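Local coordinates for uncharacterized protein DSY3957 (Desulfitobacterium hafniense, PDB 3HXL) that is probably a structural subunit of the sheath that surrounds the tail tube of a contractile, myovirus-type phage tail, at residues Gly34-Gly45 and Ala82-Asn91; Asn371-Leu379 and Asp412-Ala420. One frame throughout, in Å; residues are numbered along the deposited sequence.

Contact 1: Gly34-Gly45 and Ala82-Asn91; sequences GIVSMPLILSWG and AKTLLLYRLN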
ATOM      1  N   GLY A  34       8.013   1.335  -3.907  1.00 16.80           N
ATOM      2  CA  GLY A  34       6.930   2.270  -4.146  1.00 14.69           C
ATOM      3  C   GLY A  34       5.508   1.747  -4.069  1.00 13.82           C
ATOM      4  O   GLY A  34       4.565   2.500  -4.289  1.00 16.29           O
ATOM      5  N   ILE A  35       5.336   0.473  -3.733  1.00 12.77           N
ATOM      6  CA  ILE A  35       3.992  -0.086  -3.676  1.00 14.46           C
ATOM      7  C   ILE A  35       3.479  -0.312  -2.258  1.00 12.94           C
ATOM      8  O   ILE A  35       4.053  -1.086  -1.492  1.00 14.15           O
ATOM      9  CB  ILE A  35       3.930  -1.419  -4.448  1.00 16.64           C
ATOM     10  CG1 ILE A  35       4.412  -1.204  -5.880  1.00 22.07           C
ATOM     11  CG2 ILE A  35       2.514  -1.962  -4.434  1.00 13.57           C
ATOM     12  CD1 ILE A  35       4.533  -2.479  -6.687  1.00 33.71           C
ATOM     13  N   VAL A  36       2.392   0.372  -1.922  1.00 14.25           N
ATOM     14  CA  VAL A  36       1.778   0.248  -0.602  1.00 16.16           C
ATOM     15  C   VAL A  36       0.382  -0.362  -0.761  1.00 15.34           C
ATOM     16  O   VAL A  36      -0.240  -0.219  -1.810  1.00 14.81           O
ATOM     17  CB  VAL A  36       1.660   1.639   0.099  1.00 17.47           C
ATOM     18  CG1 VAL A  36       0.676   2.531  -0.651  1.00 12.58           C
ATOM     19  CG2 VAL A  36       1.219   1.467   1.549  1.00 14.42           C
ATOM     20  N   SER A  37      -0.096  -1.068   0.265  1.00 13.99           N
ATOM     21  CA  SER A  37      -1.430  -1.666   0.220  1.00 11.57           C
ATOM     22  C   SER A  37      -2.143  -1.381   1.529  1.00 14.80           C
ATOM     23  O   SER A  37      -1.527  -1.355   2.596  1.00 17.37           O
ATOM     24  CB  SER A  37      -1.370  -3.177   0.007  1.00 17.43           C
ATOM     25  OG  SER A  37      -2.691  -3.708   0.002  1.00 16.60           O
HETATM   26  N   MSE A  38      -3.449  -1.185   1.453  1.00 15.69           N
HETATM   27  CA  MSE A  38      -4.199  -0.854   2.648  1.00 19.96           C
HETATM   28  C   MSE A  38      -5.640  -1.340   2.619  1.00 23.79           C
HETATM   29  O   MSE A  38      -6.338  -1.195   1.619  1.00 20.03           O
HETATM   30  CB  MSE A  38      -4.146   0.667   2.826  1.00 19.49           C
HETATM   31  CG  MSE A  38      -4.872   1.256   4.015  1.00 22.06           C
HETATM   32 SE   MSE A  38      -4.351   3.137   4.245  1.00 32.27          SE
HETATM   33  CE  MSE A  38      -4.822   3.741   2.435  1.00 19.67           C
ATOM     34  N   PRO A  39      -6.089  -1.969   3.714  1.00 23.02           N
ATOM     35  CA  PRO A  39      -7.469  -2.458   3.784  1.00 20.37           C
ATOM     36  C   PRO A  39      -8.316  -1.364   4.452  1.00 19.93           C
ATOM     37  O   PRO A  39      -7.995  -0.912   5.548  1.00 20.21           O
ATOM     38  CB  PRO A  39      -7.341  -3.716   4.638  1.00 19.84           C
ATOM     39  CG  PRO A  39      -6.280  -3.328   5.630  1.00 18.42           C
ATOM     40  CD  PRO A  39      -5.257  -2.563   4.782  1.00 19.18           C
ATOM     41  N   LEU A  40      -9.386  -0.931   3.792  1.00 17.67           N
ATOM     42  CA  LEU A  40     -10.219   0.125   4.353  1.00 19.39           C
ATOM     43  C   LEU A  40     -11.711  -0.125   4.330  1.00 16.14           C
ATOM     44  O   LEU A  40     -12.233  -0.870   3.500  1.00 16.01           O
ATOM     45  CB  LEU A  40      -9.983   1.461   3.629  1.00 19.85           C
ATOM     46  CG  LEU A  40      -8.633   2.170   3.741  1.00 22.91           C
ATOM     47  CD1 LEU A  40      -8.712   3.509   3.018  1.00 16.67           C
ATOM     48  CD2 LEU A  40      -8.273   2.371   5.197  1.00 25.19           C
ATOM     49  N   ILE A  41     -12.386   0.534   5.261  1.00 24.45           N
ATOM     50  CA  ILE A  41     -13.830   0.478   5.360  1.00 22.98           C
ATOM     51  C   ILE A  41     -14.260   1.760   4.660  1.00 21.34           C
ATOM     52  O   ILE A  41     -13.930   2.855   5.107  1.00 22.05           O
ATOM     53  CB  ILE A  41     -14.275   0.494   6.818  1.00 21.15           C
ATOM     54  CG1 ILE A  41     -13.828  -0.807   7.492  1.00 21.67           C
ATOM     55  CG2 ILE A  41     -15.789   0.680   6.899  1.00 24.72           C
ATOM     56  CD1 ILE A  41     -13.918  -0.789   8.996  1.00 39.07           C
ATOM     57  N   LEU A  42     -14.984   1.610   3.557  1.00 24.19           N
ATOM     58  CA  LEU A  42     -15.423   2.750   2.761  1.00 21.39           C
ATOM     59  C   LEU A  42     -16.943   2.873   2.679  1.00 25.18           C
ATOM     60  O   LEU A  42     -17.674   2.036   3.209  1.00 23.35           O
ATOM     61  CB  LEU A  42     -14.834   2.623   1.352  1.00 14.46           C
ATOM     62  CG  LEU A  42     -13.306   2.501   1.278  1.00 16.28           C
ATOM     63  CD1 LEU A  42     -12.860   2.275  -0.163  1.00 17.54           C
ATOM     64  CD2 LEU A  42     -12.681   3.768   1.832  1.00 18.51           C
ATOM     65  N   SER A  43     -17.408   3.927   2.013  1.00 24.67           N
ATOM     66  CA  SER A  43     -18.838   4.166   1.855  1.00 24.76           C
ATOM     67  C   SER A  43     -19.260   3.997   0.401  1.00 23.90           C
ATOM     68  O   SER A  43     -20.411   4.241   0.041  1.00 25.76           O
ATOM     69  CB  SER A  43     -19.195   5.577   2.328  1.00 27.64           C
ATOM     70  OG  SER A  43     -18.820   5.772   3.680  1.00 24.68           O
ATOM     71  N   TRP A  44     -18.316   3.572  -0.431  1.00 22.91           N
ATOM     72  CA  TRP A  44     -18.583   3.368  -1.845  1.00 21.17           C
ATOM     73  C   TRP A  44     -17.407   2.629  -2.471  1.00 20.16           C
ATOM     74  O   TRP A  44     -16.319   2.583  -1.894  1.00 23.65           O
ATOM     75  CB  TRP A  44     -18.781   4.729  -2.524  1.00 25.40           C
ATOM     76  CG  TRP A  44     -19.310   4.671  -3.928  1.00 29.32           C
ATOM     77  CD1 TRP A  44     -18.588   4.738  -5.084  1.00 23.22           C
ATOM     78  CD2 TRP A  44     -20.686   4.578  -4.317  1.00 21.96           C
ATOM     79  NE1 TRP A  44     -19.434   4.700  -6.171  1.00 24.93           N
ATOM     80  CE2 TRP A  44     -20.725   4.600  -5.727  1.00 21.55           C
ATOM     81  CE3 TRP A  44     -21.891   4.480  -3.608  1.00 29.09           C
ATOM     82  CZ2 TRP A  44     -21.926   4.526  -6.448  1.00 18.86           C
ATOM     83  CZ3 TRP A  44     -23.087   4.408  -4.324  1.00 27.26           C
ATOM     84  CH2 TRP A  44     -23.090   4.431  -5.732  1.00 19.02           C
ATOM     85  N   GLY A  45     -17.634   2.044  -3.643  1.00 17.61           N
ATOM     86  CA  GLY A  45     -16.579   1.328  -4.335  1.00 20.55           C
ATOM     87  C   GLY A  45     -16.744  -0.178  -4.343  1.00 23.32           C
ATOM     88  O   GLY A  45     -17.423  -0.743  -3.488  1.00 21.85           O
ATOM     89  N   ALA A  82       4.027   7.099  -1.748  1.00 18.61           N
ATOM     90  CA  ALA A  82       3.981   5.866  -2.535  1.00 17.18           C
ATOM     91  C   ALA A  82       3.605   6.168  -3.978  1.00 18.15           C
ATOM     92  O   ALA A  82       2.950   7.169  -4.261  1.00 17.92           O
ATOM     93  CB  ALA A  82       2.975   4.898  -1.925  1.00 18.60           C
ATOM     94  N   LYS A  83       4.021   5.302  -4.892  1.00 16.21           N
ATOM     95  CA  LYS A  83       3.710   5.497  -6.295  1.00 17.63           C
ATOM     96  C   LYS A  83       2.468   4.703  -6.679  1.00 20.94           C
ATOM     97  O   LYS A  83       1.738   5.080  -7.592  1.00 16.66           O
ATOM     98  CB  LYS A  83       4.905   5.077  -7.148  1.00 19.33           C
ATOM     99  CG  LYS A  83       6.189   5.801  -6.764  1.00 29.62           C
ATOM    100  CD  LYS A  83       6.031   7.312  -6.890  1.00 38.34           C
ATOM    101  CE  LYS A  83       7.251   8.057  -6.367  1.00 40.15           C
ATOM    102  NZ  LYS A  83       7.461   7.834  -4.914  1.00 46.11           N
ATOM    103  N   THR A  84       2.225   3.606  -5.972  1.00 18.06           N
ATOM    104  CA  THR A  84       1.062   2.779  -6.251  1.00 19.19           C
ATOM    105  C   THR A  84       0.410   2.281  -4.965  1.00 20.70           C
ATOM    106  O   THR A  84       1.091   1.861  -4.027  1.00 17.73           O
ATOM    107  CB  THR A  84       1.439   1.555  -7.113  1.00 24.55           C
ATOM    108  OG1 THR A  84       2.078   1.995  -8.317  1.00 25.87           O
ATOM    109  CG2 THR A  84       0.197   0.760  -7.475  1.00 22.65           C
ATOM    110  N   LEU A  85      -0.917   2.342  -4.930  1.00 16.06           N
ATOM    111  CA  LEU A  85      -1.672   1.880  -3.780  1.00 16.61           C
ATOM    112  C   LEU A  85      -2.573   0.724  -4.178  1.00 19.47           C
ATOM    113  O   LEU A  85      -3.313   0.810  -5.160  1.00 16.44           O
ATOM    114  CB  LEU A  85      -2.544   3.004  -3.208  1.00 17.41           C
ATOM    115  CG  LEU A  85      -3.587   2.578  -2.156  1.00 12.27           C
ATOM    116  CD1 LEU A  85      -2.868   2.087  -0.908  1.00 13.32           C
ATOM    117  CD2 LEU A  85      -4.502   3.750  -1.807  1.00 15.18           C
ATOM    118  N   LEU A  86      -2.489  -0.364  -3.424  1.00 18.72           N
ATOM    119  CA  LEU A  86      -3.343  -1.511  -3.657  1.00 16.36           C
ATOM    120  C   LEU A  86      -4.370  -1.381  -2.533  1.00 19.26           C
ATOM    121  O   LEU A  86      -4.081  -1.654  -1.364  1.00 18.22           O
ATOM    122  CB  LEU A  86      -2.544  -2.817  -3.550  1.00 13.56           C
ATOM    123  CG  LEU A  86      -1.385  -2.947  -4.544  1.00 17.41           C
ATOM    124  CD1 LEU A  86      -0.693  -4.294  -4.348  1.00 16.42           C
ATOM    125  CD2 LEU A  86      -1.887  -2.813  -5.976  1.00 15.25           C
ATOM    126  N   LEU A  87      -5.559  -0.919  -2.909  1.00 16.44           N
ATOM    127  CA  LEU A  87      -6.657  -0.682  -1.982  1.00 15.35           C
ATOM    128  C   LEU A  87      -7.678  -1.804  -1.967  1.00 15.35           C
ATOM    129  O   LEU A  87      -8.075  -2.311  -3.015  1.00 19.56           O
ATOM    130  CB  LEU A  87      -7.357   0.630  -2.355  1.00 14.64           C
ATOM    131  CG  LEU A  87      -8.618   1.029  -1.582  1.00 15.74           C
ATOM    132  CD1 LEU A  87      -8.282   1.303  -0.123  1.00 12.77           C
ATOM    133  CD2 LEU A  87      -9.220   2.274  -2.235  1.00 20.11           C
ATOM    134  N   TYR A  88      -8.114  -2.175  -0.771  1.00 16.34           N
ATOM    135  CA  TYR A  88      -9.092  -3.243  -0.623  1.00 16.85           C
ATOM    136  C   TYR A  88     -10.240  -2.754   0.256  1.00 11.63           C
ATOM    137  O   TYR A  88     -10.028  -2.403   1.413  1.00 15.02           O
ATOM    138  CB  TYR A  88      -8.417  -4.448   0.023  1.00 18.23           C
ATOM    139  CG  TYR A  88      -9.242  -5.713   0.030  1.00 17.74           C
ATOM    140  CD1 TYR A  88      -9.216  -6.592  -1.052  1.00 21.50           C
ATOM    141  CD2 TYR A  88     -10.019  -6.050   1.137  1.00 19.56           C
ATOM    142  CE1 TYR A  88      -9.938  -7.786  -1.028  1.00 23.55           C
ATOM    143  CE2 TYR A  88     -10.748  -7.236   1.174  1.00 21.82           C
ATOM    144  CZ  TYR A  88     -10.699  -8.099   0.091  1.00 20.90           C
ATOM    145  OH  TYR A  88     -11.392  -9.283   0.135  1.00 25.23           O
ATOM    146  N   ARG A  89     -11.450  -2.706  -0.292  1.00 15.35           N
ATOM    147  CA  ARG A  89     -12.593  -2.272   0.500  1.00 14.61           C
ATOM    148  C   ARG A  89     -13.137  -3.489   1.249  1.00 14.83           C
ATOM    149  O   ARG A  89     -13.603  -4.448   0.642  1.00 20.23           O
ATOM    150  CB  ARG A  89     -13.691  -1.673  -0.376  1.00 14.36           C
ATOM    151  CG  ARG A  89     -14.842  -1.137   0.456  1.00 18.36           C
ATOM    152  CD  ARG A  89     -16.062  -0.764  -0.373  1.00 20.51           C
ATOM    153  NE  ARG A  89     -17.131  -0.291   0.495  1.00 16.66           N
ATOM    154  CZ  ARG A  89     -18.347   0.048   0.081  1.00 22.54           C
ATOM    155  NH1 ARG A  89     -18.666  -0.029  -1.206  1.00 21.05           N
ATOM    156  NH2 ARG A  89     -19.243   0.470   0.965  1.00 15.18           N
ATOM    157  N   LEU A  90     -13.079  -3.423   2.574  1.00 19.14           N
ATOM    158  CA  LEU A  90     -13.493  -4.514   3.455  1.00 21.20           C
ATOM    159  C   LEU A  90     -14.988  -4.756   3.616  1.00 28.05           C
ATOM    160  O   LEU A  90     -15.396  -5.837   4.034  1.00 27.04           O
ATOM    161  CB  LEU A  90     -12.899  -4.276   4.842  1.00 21.99           C
ATOM    162  CG  LEU A  90     -11.375  -4.209   4.984  1.00 21.71           C
ATOM    163  CD1 LEU A  90     -11.035  -3.406   6.217  1.00 19.85           C
ATOM    164  CD2 LEU A  90     -10.784  -5.613   5.052  1.00 18.41           C
ATOM    165  N   ASN A  91     -15.800  -3.750   3.303  1.00 24.34           N
ATOM    166  CA  ASN A  91     -17.246  -3.847   3.467  1.00 18.25           C
ATOM    167  C   ASN A  91     -18.024  -3.639   2.177  1.00 27.60           C
ATOM    168  O   ASN A  91     -17.691  -2.766   1.369  1.00 24.54           O
ATOM    169  CB  ASN A  91     -17.695  -2.817   4.498  1.00 18.84           C
ATOM    170  CG  ASN A  91     -17.385  -1.394   4.065  1.00 21.38           C
ATOM    171  OD1 ASN A  91     -16.295  -1.106   3.564  1.00 27.64           O
ATOM    172  ND2 ASN A  91     -18.337  -0.496   4.265  1.00 19.38           N
TER
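The G34 carbonyl accepts two backbone donors, K83 N and T84 N (2.9 and 3.1 Å from G34 O), and opens a parallel ladder that runs to L40 and R89. V36 bonds both ways, its N to T84 O and its O to L86 N, while its CG1 lies 3.5 Å from A82 CB and next to L85 CD1. At S37 the chain supplies a second donor: OG, swung anti to the backbone N (chi1 179°), reaches L86 O at 2.8 Å from one face of that carbonyl's plane, and M38 N comes from the other. S37 OG is also hydrogen-bonded to Y191 OH. Past P39, whose CB rests on L90 CD2, L40 crosses L87 at about a right angle, CD1 to CD1. After the last backbone bond, L90 N to L40 O, the N91 amide takes over, OD1 accepting L42 N and ND2 giving a nearly straight bond to L42 O (2.8 Å, 166°); ND2 also bonds D180 O. The extended R89 side chain crosses L42 obliquely and places NH1 2.7 Å from G45 O, in the guanidinium plane and on a lone pair, with W44 N above one face, offset toward its rim. Strands 202-204 and 51-54 flank the pair within a mixed sheet; helix 73-78 covers the M38, L40, L85 and L87 face, helix 185-195 the S37, P39 and Y88 face.

Contact 2: Asn371-Leu379 and Asp412-Ala420; sequences NNADGRNLL and DVDAVYIEA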
ATOM      1  N   ASN A 371      25.318 -26.621 -11.756  1.00 34.92           N
ATOM      2  CA  ASN A 371      26.237 -26.434 -10.637  1.00 39.13           C
ATOM      3  C   ASN A 371      27.649 -26.912 -10.962  1.00 42.35           C
ATOM      4  O   ASN A 371      28.091 -27.966 -10.499  1.00 42.74           O
ATOM      5  CB  ASN A 371      25.714 -27.156  -9.388  1.00 35.19           C
ATOM      6  CG  ASN A 371      26.706 -27.125  -8.234  1.00 42.93           C
ATOM      7  OD1 ASN A 371      27.317 -26.093  -7.946  1.00 49.25           O
ATOM      8  ND2 ASN A 371      26.861 -28.258  -7.559  1.00 48.34           N
ATOM      9  N   ASN A 372      28.345 -26.125 -11.774  1.00 40.84           N
ATOM     10  CA  ASN A 372      29.713 -26.436 -12.158  1.00 40.43           C
ATOM     11  C   ASN A 372      30.581 -25.186 -12.045  1.00 38.64           C
ATOM     12  O   ASN A 372      30.089 -24.101 -11.732  1.00 41.04           O
ATOM     13  CB  ASN A 372      29.756 -27.011 -13.584  1.00 31.71           C
ATOM     14  CG  ASN A 372      29.006 -26.161 -14.594  1.00 32.20           C
ATOM     15  OD1 ASN A 372      28.651 -26.638 -15.673  1.00 32.26           O
ATOM     16  ND2 ASN A 372      28.768 -24.901 -14.257  1.00 39.43           N
ATOM     17  N   ALA A 373      31.873 -25.344 -12.291  1.00 38.67           N
ATOM     18  CA  ALA A 373      32.809 -24.233 -12.192  1.00 34.66           C
ATOM     19  C   ALA A 373      32.346 -22.971 -12.925  1.00 29.97           C
ATOM     20  O   ALA A 373      32.269 -21.896 -12.332  1.00 24.19           O
ATOM     21  CB  ALA A 373      34.173 -24.666 -12.709  1.00 38.72           C
ATOM     22  N   ASP A 374      32.037 -23.102 -14.209  1.00 21.78           N
ATOM     23  CA  ASP A 374      31.617 -21.954 -15.001  1.00 26.40           C
ATOM     24  C   ASP A 374      30.277 -21.375 -14.591  1.00 30.78           C
ATOM     25  O   ASP A 374      30.107 -20.154 -14.547  1.00 26.85           O
ATOM     26  CB  ASP A 374      31.594 -22.318 -16.483  1.00 26.77           C
ATOM     27  CG  ASP A 374      32.973 -22.634 -17.013  1.00 33.02           C
ATOM     28  OD1 ASP A 374      33.861 -21.755 -16.897  1.00 19.49           O
ATOM     29  OD2 ASP A 374      33.168 -23.758 -17.535  1.00 25.98           O
ATOM     30  N   GLY A 375      29.324 -22.254 -14.304  1.00 28.06           N
ATOM     31  CA  GLY A 375      28.016 -21.797 -13.882  1.00 31.91           C
ATOM     32  C   GLY A 375      28.128 -20.959 -12.622  1.00 26.37           C
ATOM     33  O   GLY A 375      27.534 -19.888 -12.535  1.00 31.31           O
ATOM     34  N   ARG A 376      28.898 -21.441 -11.649  1.00 26.42           N
ATOM     35  CA  ARG A 376      29.085 -20.733 -10.382  1.00 29.99           C
ATOM     36  C   ARG A 376      29.836 -19.416 -10.564  1.00 31.04           C
ATOM     37  O   ARG A 376      29.562 -18.432  -9.873  1.00 27.63           O
ATOM     38  CB  ARG A 376      29.829 -21.626  -9.383  1.00 29.73           C
ATOM     39  CG  ARG A 376      28.987 -22.780  -8.837  1.00 36.03           C
ATOM     40  CD  ARG A 376      29.829 -23.794  -8.072  1.00 37.64           C
ATOM     41  NE  ARG A 376      30.736 -24.519  -8.962  1.00 57.54           N
ATOM     42  CZ  ARG A 376      31.559 -25.490  -8.577  1.00 53.96           C
ATOM     43  NH1 ARG A 376      31.603 -25.869  -7.307  1.00 67.90           N
ATOM     44  NH2 ARG A 376      32.341 -26.086  -9.468  1.00 46.36           N
ATOM     45  N   ASN A 377      30.789 -19.406 -11.490  1.00 25.73           N
ATOM     46  CA  ASN A 377      31.566 -18.207 -11.771  1.00 30.81           C
ATOM     47  C   ASN A 377      30.675 -17.112 -12.340  1.00 26.94           C
ATOM     48  O   ASN A 377      30.786 -15.948 -11.961  1.00 29.35           O
ATOM     49  CB  ASN A 377      32.692 -18.526 -12.761  1.00 28.50           C
ATOM     50  CG  ASN A 377      33.885 -19.190 -12.098  1.00 34.94           C
ATOM     51  OD1 ASN A 377      34.816 -19.637 -12.773  1.00 34.19           O
ATOM     52  ND2 ASN A 377      33.869 -19.251 -10.770  1.00 21.95           N
ATOM     53  N   LEU A 378      29.784 -17.495 -13.249  1.00 30.83           N
ATOM     54  CA  LEU A 378      28.882 -16.537 -13.875  1.00 34.70           C
ATOM     55  C   LEU A 378      27.908 -15.938 -12.866  1.00 33.98           C
ATOM     56  O   LEU A 378      27.598 -14.745 -12.914  1.00 30.71           O
ATOM     57  CB  LEU A 378      28.109 -17.214 -15.009  1.00 35.45           C
ATOM     58  CG  LEU A 378      27.254 -16.305 -15.894  1.00 40.10           C
ATOM     59  CD1 LEU A 378      28.104 -15.184 -16.482  1.00 36.91           C
ATOM     60  CD2 LEU A 378      26.625 -17.136 -16.995  1.00 32.08           C
ATOM     61  N   LEU A 379      27.428 -16.775 -11.955  1.00 29.76           N
ATOM     62  CA  LEU A 379      26.497 -16.335 -10.927  1.00 32.24           C
ATOM     63  C   LEU A 379      27.228 -15.365 -10.000  1.00 33.28           C
ATOM     64  O   LEU A 379      26.679 -14.343  -9.584  1.00 34.06           O
ATOM     65  CB  LEU A 379      26.000 -17.543 -10.135  1.00 38.04           C
ATOM     66  CG  LEU A 379      24.587 -17.459  -9.559  1.00 49.26           C
ATOM     67  CD1 LEU A 379      24.244 -18.776  -8.881  1.00 54.97           C
ATOM     68  CD2 LEU A 379      24.495 -16.307  -8.578  1.00 57.95           C
ATOM     69  N   ASP A 412      25.234 -31.154  -1.908  1.00 67.74           N
ATOM     70  CA  ASP A 412      24.263 -31.614  -2.894  1.00 66.48           C
ATOM     71  C   ASP A 412      24.820 -31.376  -4.297  1.00 66.56           C
ATOM     72  O   ASP A 412      25.517 -30.389  -4.531  1.00 72.35           O
ATOM     73  CB  ASP A 412      22.942 -30.863  -2.711  1.00 71.13           C
ATOM     74  CG  ASP A 412      21.744 -31.679  -3.144  1.00 76.36           C
ATOM     75  OD1 ASP A 412      21.575 -32.804  -2.624  1.00 82.41           O
ATOM     76  OD2 ASP A 412      20.968 -31.196  -3.997  1.00 76.24           O
ATOM     77  N   VAL A 413      24.511 -32.278  -5.224  1.00 64.74           N
ATOM     78  CA  VAL A 413      25.005 -32.181  -6.599  1.00 63.31           C
ATOM     79  C   VAL A 413      24.486 -30.977  -7.385  1.00 59.87           C
ATOM     80  O   VAL A 413      25.203 -30.422  -8.218  1.00 56.98           O
ATOM     81  CB  VAL A 413      24.679 -33.468  -7.406  1.00 66.92           C
ATOM     82  CG1 VAL A 413      23.173 -33.649  -7.524  1.00 67.80           C
ATOM     83  CG2 VAL A 413      25.320 -33.394  -8.785  1.00 65.36           C
ATOM     84  N   ASP A 414      23.244 -30.581  -7.127  1.00 56.00           N
ATOM     85  CA  ASP A 414      22.651 -29.446  -7.827  1.00 56.71           C
ATOM     86  C   ASP A 414      22.303 -28.297  -6.885  1.00 52.42           C
ATOM     87  O   ASP A 414      21.304 -27.601  -7.077  1.00 54.19           O
ATOM     88  CB  ASP A 414      21.401 -29.893  -8.593  1.00 61.67           C
ATOM     89  CG  ASP A 414      20.360 -30.533  -7.694  1.00 64.15           C
ATOM     90  OD1 ASP A 414      19.361 -31.064  -8.227  1.00 65.03           O
ATOM     91  OD2 ASP A 414      20.537 -30.504  -6.456  1.00 62.07           O
ATOM     92  N   ALA A 415      23.132 -28.105  -5.865  1.00 43.58           N
ATOM     93  CA  ALA A 415      22.922 -27.036  -4.898  1.00 40.32           C
ATOM     94  C   ALA A 415      24.078 -26.050  -4.986  1.00 37.30           C
ATOM     95  O   ALA A 415      25.244 -26.446  -5.008  1.00 36.93           O
ATOM     96  CB  ALA A 415      22.829 -27.609  -3.493  1.00 32.68           C
ATOM     97  N   VAL A 416      23.744 -24.765  -5.045  1.00 29.63           N
ATOM     98  CA  VAL A 416      24.748 -23.713  -5.127  1.00 27.49           C
ATOM     99  C   VAL A 416      24.636 -22.802  -3.909  1.00 27.67           C
ATOM    100  O   VAL A 416      23.548 -22.352  -3.558  1.00 30.00           O
ATOM    101  CB  VAL A 416      24.564 -22.863  -6.401  1.00 31.91           C
ATOM    102  CG1 VAL A 416      25.628 -21.780  -6.460  1.00 34.63           C
ATOM    103  CG2 VAL A 416      24.639 -23.753  -7.634  1.00 37.28           C
ATOM    104  N   TYR A 417      25.768 -22.542  -3.267  1.00 24.98           N
ATOM    105  CA  TYR A 417      25.803 -21.691  -2.090  1.00 24.19           C
ATOM    106  C   TYR A 417      26.608 -20.426  -2.352  1.00 26.84           C
ATOM    107  O   TYR A 417      27.722 -20.478  -2.876  1.00 28.58           O
ATOM    108  CB  TYR A 417      26.394 -22.461  -0.907  1.00 29.77           C
ATOM    109  CG  TYR A 417      25.448 -23.488  -0.320  1.00 45.68           C
ATOM    110  CD1 TYR A 417      24.450 -23.109   0.583  1.00 46.46           C
ATOM    111  CD2 TYR A 417      25.527 -24.834  -0.687  1.00 49.89           C
ATOM    112  CE1 TYR A 417      23.554 -24.042   1.105  1.00 49.43           C
ATOM    113  CE2 TYR A 417      24.630 -25.777  -0.170  1.00 51.55           C
ATOM    114  CZ  TYR A 417      23.648 -25.372   0.724  1.00 52.31           C
ATOM    115  OH  TYR A 417      22.756 -26.288   1.235  1.00 55.30           O
ATOM    116  N   ILE A 418      26.030 -19.287  -1.990  1.00 22.33           N
ATOM    117  CA  ILE A 418      26.691 -18.005  -2.177  1.00 28.15           C
ATOM    118  C   ILE A 418      26.850 -17.313  -0.832  1.00 26.04           C
ATOM    119  O   ILE A 418      25.889 -17.181  -0.080  1.00 27.09           O
ATOM    120  CB  ILE A 418      25.873 -17.090  -3.091  1.00 26.82           C
ATOM    121  CG1 ILE A 418      25.541 -17.825  -4.389  1.00 33.06           C
ATOM    122  CG2 ILE A 418      26.651 -15.811  -3.376  1.00 34.10           C
ATOM    123  CD1 ILE A 418      24.624 -17.052  -5.298  1.00 35.08           C
ATOM    124  N   GLU A 419      28.070 -16.885  -0.530  1.00 27.38           N
ATOM    125  CA  GLU A 419      28.349 -16.191   0.722  1.00 27.15           C
ATOM    126  C   GLU A 419      28.900 -14.807   0.403  1.00 29.30           C
ATOM    127  O   GLU A 419      29.781 -14.661  -0.443  1.00 22.53           O
ATOM    128  CB  GLU A 419      29.371 -16.972   1.555  1.00 31.17           C
ATOM    129  CG  GLU A 419      28.849 -18.279   2.142  1.00 37.37           C
ATOM    130  CD  GLU A 419      29.838 -18.920   3.104  1.00 37.46           C
ATOM    131  OE1 GLU A 419      30.940 -19.304   2.662  1.00 46.68           O
ATOM    132  OE2 GLU A 419      29.515 -19.034   4.303  1.00 38.97           O
ATOM    133  N   ALA A 420      28.381 -13.787   1.080  1.00 23.25           N
ATOM    134  CA  ALA A 420      28.843 -12.428   0.841  1.00 20.98           C
ATOM    135  C   ALA A 420      28.766 -11.568   2.092  1.00 22.11           C
ATOM    136  O   ALA A 420      28.102 -11.919   3.068  1.00 20.83           O
ATOM    137  CB  ALA A 420      28.014 -11.791  -0.263  1.00 19.14           C
TER
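N371 reaches the loop before strand 415-420 through its amide: ND2 donates to V413 O at 2.8 Å, with an N-H...O angle of 172°. The bond is straight at the donor, and V413 O lies in the amide plane, but ND2 sits well above the plane of the V413 carbonyl, away from a lone pair. V413 is poorly ordered, which makes this fine geometry less certain. A trans chi1 of 174° carries the amide across to this loop, where its OD1 also packs against V416 CG2 at 3.6 Å. ND2 has a further partner in S409 OG, so the amide nitrogen bridges two pieces of chain. The accepting carbonyl belongs to a type I turn from D412 to A415 that leads into the strand.

Further along, contact is apolar. L379 projects from the helix onto the strand and spreads its two methyls: CD1 meets V416 CG1 at 4.1 Å, the two side chains sliding past each other in opposite directions, and CD2 presses on I418 CD1 at 3.4 Å, tighter than usual van der Waals contact. R376 adds its aliphatic part, CG lying 4.2 Å from V416 CG1.

In the sheath C-terminal domain the helix packs on one face of a three-stranded antiparallel sheet: the axes of 373-379 and 415-420 approach to 10.2 Å at 36°, and V416 and I418 point from the strand to the helix.

Behind the first shell, N372 holds the N-cap position, and its carbonyl accepts both R376 N and R376 NE. NE, 2.9 Å from N372 O, sits almost directly above the carbonyl plane, with the arginine turned back over the start of the helix. Strand 415-422 is the middle one, between 405-408 and 431-438; V407 touches R376, V416 and I418, while F361 of helix 344-364 packs on L379 and I418.

Contact 1 and contact 2 belong to separate parts of the chain: their centres lie 42 Å apart and their nearest atoms about 24 Å, so neither touches the other. Contact 1 is near the middle of the molecule, 7 Å from the chain centre, whereas contact 2 lies 36 Å out. They follow in series along the sequence, the first in the part related to Gp18 domain III, the second in the sheath C-terminal domain. Their build differs too: segments 34-45 and 82-91, joined mainly by backbone bonds, bury 1014 Å² in all, both sides summed, against 293 Å² for a helix laid on a strand with one hydrogen bond across.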